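Local coordinates for protein metallo-carboxypeptidase (Pseudomonas aeruginosa, PDB 4A38) that probably acts as a zinc-dependent carboxypeptidase of the M14 family, removing residues from the C-terminal ends of peptides or proteins, at residues A[151-156]-A[231-236]; A[177-182]-A[218-223]; A[184-189]-A[270-275]. All coordinates share one frame; numbering follows the deposited sequence.

Contact 1 of 3, residues A[151-156]-A[231-236]; sequences TSVQGR and RTNAAG. With BZS (L-benzylsuccinic acid), chain D.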
loop_
_atom_site.group_PDB
_atom_site.type_symbol
_atom_site.label_atom_id
_atom_site.label_comp_id
_atom_site.label_asym_id
_atom_site.label_seq_id
_atom_site.Cartn_x
_atom_site.Cartn_y
_atom_site.Cartn_z
ATOM N N THR A 151 2.982 -1.323 -19.172
ATOM C CA THR A 151 4.387 -0.980 -19.024
ATOM C C THR A 151 4.592 0.370 -18.368
ATOM O O THR A 151 4.009 1.364 -18.802
ATOM C CB THR A 151 5.086 -0.950 -20.400
ATOM O OG1 THR A 151 4.991 -2.243 -21.009
ATOM C CG2 THR A 151 6.551 -0.572 -20.249
ATOM N N SER A 152 5.443 0.405 -17.348
ATOM C CA SER A 152 5.749 1.642 -16.628
ATOM C C SER A 152 6.616 2.553 -17.489
ATOM O O SER A 152 7.115 2.146 -18.535
ATOM C CB SER A 152 6.522 1.335 -15.349
ATOM O OG SER A 152 7.889 1.083 -15.651
ATOM N N VAL A 153 6.817 3.778 -17.025
ATOM C CA VAL A 153 7.645 4.739 -17.738
ATOM C C VAL A 153 9.044 4.176 -18.005
ATOM O O VAL A 153 9.632 4.447 -19.053
ATOM C CB VAL A 153 7.784 6.059 -16.927
ATOM C CG1 VAL A 153 8.817 6.978 -17.576
ATOM C CG2 VAL A 153 6.431 6.764 -16.852
ATOM N N GLN A 154 9.583 3.392 -17.072
ATOM C CA GLN A 154 10.914 2.846 -17.271
ATOM C C GLN A 154 10.897 1.418 -17.819
ATOM O O GLN A 154 11.913 0.727 -17.828
ATOM C CB GLN A 154 11.732 2.938 -15.971
ATOM C CG GLN A 154 11.879 4.375 -15.452
ATOM C CD GLN A 154 12.804 4.490 -14.256
ATOM O OE1 GLN A 154 12.784 3.646 -13.370
ATOM N NE2 GLN A 154 13.614 5.545 -14.220
ATOM N N GLY A 155 9.727 0.983 -18.279
ATOM C CA GLY A 155 9.594 -0.338 -18.862
ATOM C C GLY A 155 9.392 -1.562 -17.984
ATOM O O GLY A 155 9.661 -2.673 -18.441
ATOM N N ARG A 156 8.945 -1.387 -16.741
ATOM C CA ARG A 156 8.699 -2.532 -15.862
ATOM C C ARG A 156 7.245 -2.998 -16.021
ATOM O O ARG A 156 6.359 -2.203 -16.322
ATOM C CB ARG A 156 8.988 -2.172 -14.396
ATOM C CG ARG A 156 10.452 -1.843 -14.123
ATOM C CD ARG A 156 10.740 -1.699 -12.640
ATOM N NE ARG A 156 12.165 -1.455 -12.383
ATOM C CZ ARG A 156 12.786 -0.307 -12.647
ATOM N NH1 ARG A 156 12.111 0.704 -13.166
ATOM N NH2 ARG A 156 14.083 -0.174 -12.400
ATOM N N ARG A 231 5.969 9.195 -3.185
ATOM C CA ARG A 231 4.736 9.592 -3.852
ATOM C C ARG A 231 4.531 9.455 -5.356
ATOM O O ARG A 231 3.434 9.109 -5.810
ATOM C CB ARG A 231 4.486 11.055 -3.476
ATOM C CG ARG A 231 3.099 11.583 -3.755
ATOM C CD ARG A 231 2.136 11.117 -2.681
ATOM N NE ARG A 231 0.794 11.591 -2.965
ATOM C CZ ARG A 231 -0.276 11.262 -2.254
ATOM N NH1 ARG A 231 -0.155 10.450 -1.206
ATOM N NH2 ARG A 231 -1.471 11.719 -2.612
ATOM N N THR A 232 5.568 9.732 -6.135
ATOM C CA THR A 232 5.406 9.743 -7.582
ATOM C C THR A 232 6.035 8.630 -8.399
ATOM O O THR A 232 6.856 7.866 -7.891
ATOM C CB THR A 232 5.898 11.104 -8.132
ATOM O OG1 THR A 232 7.227 11.358 -7.664
ATOM C CG2 THR A 232 4.997 12.229 -7.643
ATOM N N ASN A 233 5.617 8.524 -9.665
ATOM C CA ASN A 233 6.199 7.537 -10.557
ATOM C C ASN A 233 7.481 8.151 -11.106
ATOM O O ASN A 233 7.861 9.257 -10.708
ATOM C CB ASN A 233 5.225 7.130 -11.682
ATOM C CG ASN A 233 4.969 8.229 -12.707
ATOM O OD1 ASN A 233 5.408 9.371 -12.569
ATOM N ND2 ASN A 233 4.236 7.871 -13.754
ATOM N N ALA A 234 8.156 7.444 -12.002
ATOM C CA ALA A 234 9.422 7.933 -12.540
ATOM C C ALA A 234 9.338 9.347 -13.105
ATOM O O ALA A 234 10.247 10.153 -12.895
ATOM C CB ALA A 234 9.950 6.968 -13.613
ATOM N N ALA A 235 8.243 9.648 -13.799
ATOM C CA ALA A 235 8.063 10.961 -14.418
ATOM C C ALA A 235 7.819 12.094 -13.432
ATOM O O ALA A 235 7.918 13.265 -13.797
ATOM C CB ALA A 235 6.924 10.904 -15.437
ATOM N N GLY A 236 7.506 11.751 -12.190
ATOM C CA GLY A 236 7.253 12.777 -11.192
ATOM C C GLY A 236 5.769 13.058 -11.025
ATOM O O GLY A 236 5.383 14.052 -10.412
HETATM C C1 BZS D . -3.010 8.438 0.338
HETATM C C2 BZS D . -4.328 9.207 0.473
HETATM C CA BZS D . -5.017 9.264 -0.889
HETATM C C BZS D . -4.289 10.254 -1.801
HETATM C CB BZS D . -6.478 9.691 -0.749
HETATM O O1 BZS D . -2.955 7.281 0.802
HETATM O O2 BZS D . -2.080 9.011 -0.267
HETATM O O3 BZS D . -3.965 11.356 -1.313
HETATM O O4 BZS D . -4.073 9.900 -2.980
#
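The methyl group of Ala-234 lies against Val-153 and Gln-154, bringing two type I turns together at the surface with no hydrogen bond between them. The segment 231-236 starts much deeper, at the ligand. There the side chain of Arg-231 bends at its second torsion (chi2 79°) and its guanidinium spans both carboxylates of benzylsuccinate: NH1 donates to BZS O2 over 2.6 Å, and NH2 to BZS O3, which lies in the guanidinium plane, over 2.8 Å. Asp-238 forms a salt bridge with NE. Further along comes Asn-233, whose side chain crosses that of Val-153 at about a right angle, ND2 standing 4.0 Å from Val-153 CG2. This nitrogen is satisfied by Arg-250 O and Glu-253, while OD1 accepts a weak bond from Gly-236 N inside the turn and a further one from Gln-237 N. Ala-234 CB then rests alongside the extended chain of Gln-154, 3.7 Å from Gln-154 CG, and 4.1 Å from Val-153 CB. Ala-235 adds a looser methyl contact to Val-153 CG2, and Gly-236 closes the turn. In the partner turn Ser-152 OG accepts from Arg-156 N at 2.9 Å (162°), while Gln-154 OE1 takes the in-plane N-H of Arg-156 NH1 at 3.0 Å; Asp-223 is a second partner of both Ser-152 OG and Arg-156 NH1. That turn is the connection of the beta-hairpin 144-151/157-163 at the margin of the carboxypeptidase sheet, here meeting the loop that supplies an arginine to the ligand site, consistent with a role in substrate binding.

Contact 2 of 3, residues A[177-182]-A[218-223]; sequences AQQHPG and PNMNPD. With ZN (zinc ion), chain C; BZS (L-benzylsuccinic acid), chain D.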
loop_
_atom_site.group_PDB
_atom_site.type_symbol
_atom_site.label_atom_id
_atom_site.label_comp_id
_atom_site.label_asym_id
_atom_site.label_seq_id
_atom_site.Cartn_x
_atom_site.Cartn_y
_atom_site.Cartn_z
ATOM N N ALA A 177 -3.205 -1.831 -6.187
ATOM C CA ALA A 177 -2.438 -1.365 -5.050
ATOM C C ALA A 177 -1.124 -0.652 -5.280
ATOM O O ALA A 177 -0.445 -0.842 -6.286
ATOM C CB ALA A 177 -2.204 -2.538 -4.096
ATOM N N GLN A 178 -0.797 0.186 -4.305
ATOM C CA GLN A 178 0.446 0.947 -4.242
ATOM C C GLN A 178 0.752 1.929 -5.377
ATOM O O GLN A 178 1.872 1.933 -5.916
ATOM C CB GLN A 178 1.627 -0.034 -4.044
ATOM C CG GLN A 178 2.788 0.500 -3.179
ATOM C CD GLN A 178 3.717 -0.612 -2.698
ATOM O OE1 GLN A 178 3.272 -1.720 -2.436
ATOM N NE2 GLN A 178 5.011 -0.315 -2.572
ATOM N N GLN A 179 -0.229 2.754 -5.739
ATOM C CA GLN A 179 -0.009 3.781 -6.761
ATOM C C GLN A 179 1.064 4.696 -6.174
ATOM O O GLN A 179 1.836 5.328 -6.892
ATOM C CB GLN A 179 -1.271 4.609 -7.014
ATOM C CG GLN A 179 -2.391 3.882 -7.738
ATOM C CD GLN A 179 -3.505 4.823 -8.134
ATOM O OE1 GLN A 179 -3.356 5.624 -9.064
ATOM N NE2 GLN A 179 -4.634 4.741 -7.424
ATOM N N HIS A 180 1.074 4.768 -4.847
ATOM C CA HIS A 180 2.055 5.560 -4.114
ATOM C C HIS A 180 3.143 4.573 -3.671
ATOM O O HIS A 180 2.932 3.741 -2.776
ATOM C CB HIS A 180 1.372 6.256 -2.923
ATOM C CG HIS A 180 0.417 7.334 -3.347
ATOM N ND1 HIS A 180 -0.681 7.701 -2.598
ATOM C CD2 HIS A 180 0.392 8.115 -4.456
ATOM C CE1 HIS A 180 -1.343 8.656 -3.231
ATOM N NE2 HIS A 180 -0.711 8.926 -4.356
ATOM N N PRO A 181 4.326 4.662 -4.300
ATOM C CA PRO A 181 5.475 3.790 -4.021
ATOM C C PRO A 181 5.889 3.561 -2.570
ATOM O O PRO A 181 6.229 2.444 -2.199
ATOM C CB PRO A 181 6.594 4.409 -4.867
ATOM C CG PRO A 181 6.227 5.859 -4.905
ATOM C CD PRO A 181 4.735 5.812 -5.131
ATOM N N GLY A 182 5.861 4.598 -1.742
ATOM C CA GLY A 182 6.257 4.416 -0.361
ATOM C C GLY A 182 5.294 3.640 0.524
ATOM O O GLY A 182 5.656 3.245 1.633
ATOM N N PRO A 218 -1.364 -6.153 -8.406
ATOM C CA PRO A 218 -0.506 -6.212 -7.212
ATOM C C PRO A 218 0.354 -4.964 -6.976
ATOM O O PRO A 218 0.632 -4.597 -5.829
ATOM C CB PRO A 218 0.340 -7.456 -7.456
ATOM C CG PRO A 218 -0.595 -8.335 -8.239
ATOM C CD PRO A 218 -1.219 -7.377 -9.216
ATOM N N ASN A 219 0.799 -4.327 -8.055
ATOM C CA ASN A 219 1.591 -3.110 -7.924
ATOM C C ASN A 219 1.463 -2.113 -9.087
ATOM O O ASN A 219 1.895 -2.376 -10.219
ATOM C CB ASN A 219 3.065 -3.441 -7.692
ATOM C CG ASN A 219 3.855 -2.220 -7.314
ATOM O OD1 ASN A 219 4.174 -1.386 -8.162
ATOM N ND2 ASN A 219 4.145 -2.079 -6.022
ATOM N N MET A 220 0.892 -0.953 -8.772
ATOM C CA MET A 220 0.661 0.118 -9.734
ATOM C C MET A 220 1.830 1.054 -10.029
ATOM O O MET A 220 1.715 1.888 -10.913
ATOM C CB MET A 220 -0.484 1.001 -9.252
ATOM C CG MET A 220 -1.836 0.389 -9.383
ATOM S SD MET A 220 -2.332 0.243 -11.082
ATOM C CE MET A 220 -2.161 2.001 -11.642
ATOM N N ASN A 221 2.942 0.938 -9.309
ATOM C CA ASN A 221 4.050 1.866 -9.534
ATOM C C ASN A 221 5.400 1.200 -9.242
ATOM O O ASN A 221 6.108 1.589 -8.320
ATOM C CB ASN A 221 3.855 3.084 -8.615
ATOM C CG ASN A 221 4.639 4.301 -9.060
ATOM O OD1 ASN A 221 5.673 4.189 -9.724
ATOM N ND2 ASN A 221 4.157 5.483 -8.673
ATOM N N PRO A 222 5.781 0.184 -10.039
ATOM C CA PRO A 222 7.053 -0.498 -9.814
ATOM C C PRO A 222 8.305 0.389 -9.879
ATOM O O PRO A 222 9.254 0.160 -9.147
ATOM C CB PRO A 222 7.042 -1.598 -10.876
ATOM C CG PRO A 222 6.257 -0.984 -11.986
ATOM C CD PRO A 222 5.112 -0.334 -11.247
ATOM N N ASP A 223 8.317 1.398 -10.751
ATOM C CA ASP A 223 9.495 2.263 -10.827
ATOM C C ASP A 223 9.647 2.984 -9.499
ATOM O O ASP A 223 10.712 2.951 -8.891
ATOM C CB ASP A 223 9.378 3.300 -11.953
ATOM C CG ASP A 223 9.173 2.675 -13.320
ATOM O OD1 ASP A 223 9.362 1.447 -13.465
ATOM O OD2 ASP A 223 8.821 3.425 -14.260
HETATM ZN ZN ZN C . -1.572 6.681 -1.044
HETATM C C1 BZS D . -3.010 8.438 0.338
HETATM C C2 BZS D . -4.328 9.207 0.473
HETATM C CA BZS D . -5.017 9.264 -0.889
HETATM C C BZS D . -4.289 10.254 -1.801
HETATM C CB BZS D . -6.478 9.691 -0.749
HETATM O O1 BZS D . -2.955 7.281 0.802
HETATM O O2 BZS D . -2.080 9.011 -0.267
HETATM O O3 BZS D . -3.965 11.356 -1.313
HETATM O O4 BZS D . -4.073 9.900 -2.980
HETATM O O HOH W 1 4.603 0.966 -5.821
#
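Asn-221 reaches across to the loop 177-182 with its side-chain amide, ND2 donating to Gln-179 O at 2.9 Å in a nearly straight bond (169°). With CG anti to the backbone N (chi1 -161°), ND2 faces that carbonyl and touches Pro-181 CD, and OD1 is left to cap the helix 222-226 through Gly-224 N. Asn-219 OD1 accepts from Asn-221 N, closing an Asx turn, at 2.9 Å from above the carbonyl plane. Its ND2 lies 3.7 Å from Gln-178 CD, the two amide planes 66° apart, and donates to a water also in bonding distance of Gln-178 O and Asn-221 O. Gln-178 extends to give NE2 to Pro-181 O at 3.0 Å. Met-220 N bonds to Ala-177 O at 2.8 Å, while its side chain runs beside Gln-179, CB to Gln-179 CG 3.8 Å; the Gln-179 amide itself binds Trp-243. The reverse side of the loop bears His-180, whose ND1 binds the zinc at 2.1 Å and whose NE2 donates to Asp-238. Buried amides, a backbone N-H and a water thus engage several carbonyls of the zinc-binding loop, which probably limits the movement of the loop that carries His-180.

Contact 3 of 3, residues A[184-189]-A[270-275]; sequences HMAEWF and LDIHGD. With ZN (zinc ion), chain C; BZS (L-benzylsuccinic acid), chain D.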
loop_
_atom_site.group_PDB
_atom_site.type_symbol
_atom_site.label_atom_id
_atom_site.label_comp_id
_atom_site.label_asym_id
_atom_site.label_seq_id
_atom_site.Cartn_x
_atom_site.Cartn_y
_atom_site.Cartn_z
ATOM N N HIS A 184 4.235 0.571 1.022
ATOM C CA HIS A 184 4.470 -0.865 0.897
ATOM C C HIS A 184 3.469 -1.819 1.534
ATOM O O HIS A 184 3.342 -2.973 1.103
ATOM C CB HIS A 184 5.882 -1.178 1.380
ATOM C CG HIS A 184 6.940 -0.580 0.506
ATOM N ND1 HIS A 184 7.597 -1.303 -0.462
ATOM C CD2 HIS A 184 7.375 0.697 0.382
ATOM C CE1 HIS A 184 8.390 -0.498 -1.147
ATOM N NE2 HIS A 184 8.275 0.721 -0.655
ATOM N N MET A 185 2.758 -1.357 2.556
ATOM C CA MET A 185 1.754 -2.193 3.195
ATOM C C MET A 185 0.730 -2.614 2.146
ATOM O O MET A 185 0.096 -3.668 2.264
ATOM C CB MET A 185 1.041 -1.412 4.309
ATOM C CG MET A 185 0.457 -0.078 3.851
ATOM S SD MET A 185 1.661 1.266 3.852
ATOM C CE MET A 185 1.810 1.541 5.633
ATOM N N ALA A 186 0.586 -1.799 1.103
ATOM C CA ALA A 186 -0.388 -2.088 0.058
ATOM C C ALA A 186 -0.135 -3.396 -0.671
ATOM O O ALA A 186 -1.062 -4.208 -0.805
ATOM C CB ALA A 186 -0.464 -0.920 -0.947
ATOM N N GLU A 187 1.092 -3.629 -1.146
ATOM C CA GLU A 187 1.341 -4.894 -1.844
ATOM C C GLU A 187 1.258 -6.077 -0.878
ATOM O O GLU A 187 0.882 -7.174 -1.286
ATOM C CB GLU A 187 2.689 -4.909 -2.588
ATOM C CG GLU A 187 2.908 -6.223 -3.361
ATOM C CD GLU A 187 3.673 -6.035 -4.671
ATOM O OE1 GLU A 187 4.587 -5.180 -4.717
ATOM O OE2 GLU A 187 3.368 -6.755 -5.653
ATOM N N TRP A 188 1.606 -5.861 0.392
ATOM C CA TRP A 188 1.505 -6.933 1.382
ATOM C C TRP A 188 0.042 -7.395 1.449
ATOM O O TRP A 188 -0.243 -8.589 1.512
ATOM C CB TRP A 188 1.983 -6.459 2.757
ATOM C CG TRP A 188 3.475 -6.433 2.884
ATOM C CD1 TRP A 188 4.280 -5.329 2.967
ATOM C CD2 TRP A 188 4.348 -7.568 2.890
ATOM N NE1 TRP A 188 5.602 -5.713 3.019
ATOM C CE2 TRP A 188 5.668 -7.082 2.973
ATOM C CE3 TRP A 188 4.141 -8.951 2.830
ATOM C CZ2 TRP A 188 6.777 -7.932 2.998
ATOM C CZ3 TRP A 188 5.238 -9.793 2.853
ATOM C CH2 TRP A 188 6.539 -9.282 2.937
ATOM N N PHE A 189 -0.875 -6.437 1.400
ATOM C CA PHE A 189 -2.312 -6.690 1.414
ATOM C C PHE A 189 -2.643 -7.620 0.231
ATOM O O PHE A 189 -3.357 -8.613 0.387
ATOM C CB PHE A 189 -3.040 -5.334 1.285
ATOM C CG PHE A 189 -4.543 -5.424 1.137
ATOM C CD1 PHE A 189 -5.121 -5.720 -0.099
ATOM C CD2 PHE A 189 -5.384 -5.174 2.222
ATOM C CE1 PHE A 189 -6.507 -5.763 -0.255
ATOM C CE2 PHE A 189 -6.785 -5.217 2.073
ATOM C CZ PHE A 189 -7.341 -5.510 0.839
ATOM N N LEU A 270 -11.534 -1.297 -5.208
ATOM C CA LEU A 270 -10.822 -0.973 -3.974
ATOM C C LEU A 270 -9.419 -0.481 -4.353
ATOM O O LEU A 270 -8.726 -1.130 -5.141
ATOM C CB LEU A 270 -10.718 -2.209 -3.072
ATOM C CG LEU A 270 -12.012 -2.934 -2.673
ATOM C CD1 LEU A 270 -11.699 -4.007 -1.631
ATOM C CD2 LEU A 270 -13.008 -1.943 -2.102
ATOM N N ASP A 271 -9.016 0.675 -3.820
ATOM C CA ASP A 271 -7.695 1.243 -4.096
ATOM C C ASP A 271 -6.964 1.157 -2.766
ATOM O O ASP A 271 -7.340 1.824 -1.809
ATOM C CB ASP A 271 -7.846 2.697 -4.555
ATOM C CG ASP A 271 -6.550 3.294 -5.072
ATOM O OD1 ASP A 271 -5.595 2.545 -5.369
ATOM O OD2 ASP A 271 -6.495 4.530 -5.195
ATOM N N ILE A 272 -5.939 0.315 -2.703
ATOM C CA ILE A 272 -5.205 0.094 -1.466
ATOM C C ILE A 272 -4.023 1.033 -1.239
ATOM O O ILE A 272 -3.080 1.078 -2.037
ATOM C CB ILE A 272 -4.730 -1.380 -1.376
ATOM C CG1 ILE A 272 -5.900 -2.324 -1.042
ATOM C CG2 ILE A 272 -3.751 -1.524 -0.230
ATOM C CD1 ILE A 272 -7.132 -2.223 -1.887
ATOM N N HIS A 273 -4.084 1.779 -0.133
ATOM C CA HIS A 273 -3.046 2.742 0.221
ATOM C C HIS A 273 -2.574 2.560 1.664
ATOM O O HIS A 273 -2.994 1.641 2.368
ATOM C CB HIS A 273 -3.562 4.182 0.070
ATOM C CG HIS A 273 -3.940 4.567 -1.327
ATOM N ND1 HIS A 273 -3.237 5.510 -2.049
ATOM C CD2 HIS A 273 -4.974 4.191 -2.115
ATOM C CE1 HIS A 273 -3.824 5.696 -3.219
ATOM N NE2 HIS A 273 -4.879 4.907 -3.282
ATOM N N GLY A 274 -1.695 3.468 2.079
ATOM C CA GLY A 274 -1.166 3.467 3.431
ATOM C C GLY A 274 -1.148 4.907 3.894
ATOM O O GLY A 274 -0.802 5.801 3.115
ATOM N N ASP A 275 -1.533 5.162 5.141
ATOM C CA ASP A 275 -1.537 6.537 5.645
ATOM C C ASP A 275 -0.484 6.732 6.732
ATOM O O ASP A 275 -0.449 5.996 7.712
ATOM C CB ASP A 275 -2.914 6.913 6.206
ATOM C CG ASP A 275 -2.974 8.365 6.654
ATOM O OD1 ASP A 275 -3.075 9.258 5.786
ATOM O OD2 ASP A 275 -2.892 8.621 7.865
HETATM ZN ZN ZN C . -1.572 6.681 -1.044
HETATM C C1 BZS D . -3.010 8.438 0.338
HETATM C C2 BZS D . -4.328 9.207 0.473
HETATM C CA BZS D . -5.017 9.264 -0.889
HETATM C C BZS D . -4.289 10.254 -1.801
HETATM C CB BZS D . -6.478 9.691 -0.749
HETATM O O1 BZS D . -2.955 7.281 0.802
HETATM O O2 BZS D . -2.080 9.011 -0.267
HETATM O O3 BZS D . -3.965 11.356 -1.313
HETATM O O4 BZS D . -4.073 9.900 -2.980
#
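Ile-272 packs between strand 270-275 and helix 185-189, its two branches serving different partners, and apolar contacts account for most of the interface. Its CG2 presses on Ala-186 CB at 3.4 Å, tighter than usual for two carbons. CG1 lies over one face of the Phe-189 ring, 3.7 Å from the centroid and 20° off the normal, a CH-pi contact. In Phe-189, CG anti to the backbone N carries the ring toward the strand, and chi2 near -80° turns its face to Ile-272 CG1. The axes of the short helix and strand segments approach to 7.4 Å.

Sulfur meets backbone at the other end. Met-185 holds CG between its backbone N and carbonyl carbon (chi1 54°) and bends again further out, bringing SD to 3.6 Å from Gly-274 CA. The glycine, having no side chain, lets the thioether lie directly on the strand.

Polar and metal interactions occupy the reverse face of the strand. His-273 points away from the helix; its ND1 binds the zinc at 2.3 Å, and the CA atom of benzylsuccinate lies over one ring face. Its NE2 donates to Asp-271 OD2, the acceptor in the ring plane although the bond meets the carboxylate from above; the 2.5 Å between NE2 and OD2 is very short, and no weight rests on its exact value. His-180 and Glu-183 complete the protein ligands of the metal, and Glu-348, the predicted proton donor/acceptor, touches His-273.

Alternation along the strand therefore separates an apolar face from a metal-binding one. Together with the zinc, the second-shell carboxylate probably fixes the rotation of the imidazole, and it may make ND1 a stronger donor to the metal.

In the fold
Contacts 2 and 3 are wholly buried near the middle of the chain, whereas contact 1 lies mostly at the surface and reaches the ligand through Arg-231. Chemistry follows place: sparse methyl packing in contact 1, amide and backbone hydrogen bonds in contact 2, apolar packing behind a metal ligand in contact 3. The loop of contact 2 follows strand 171-177, parallel neighbour of strand 268-275 of contact 3, and leads into helix 185-196. Contacts 2 and 3 each give the zinc a histidine, and hydrogen bonds from Gln-179 to Asp-271 and Gln-178 to Glu-187 probably link them. Asp-223 ties contact 2 to contact 1. All three converge on benzylsuccinate.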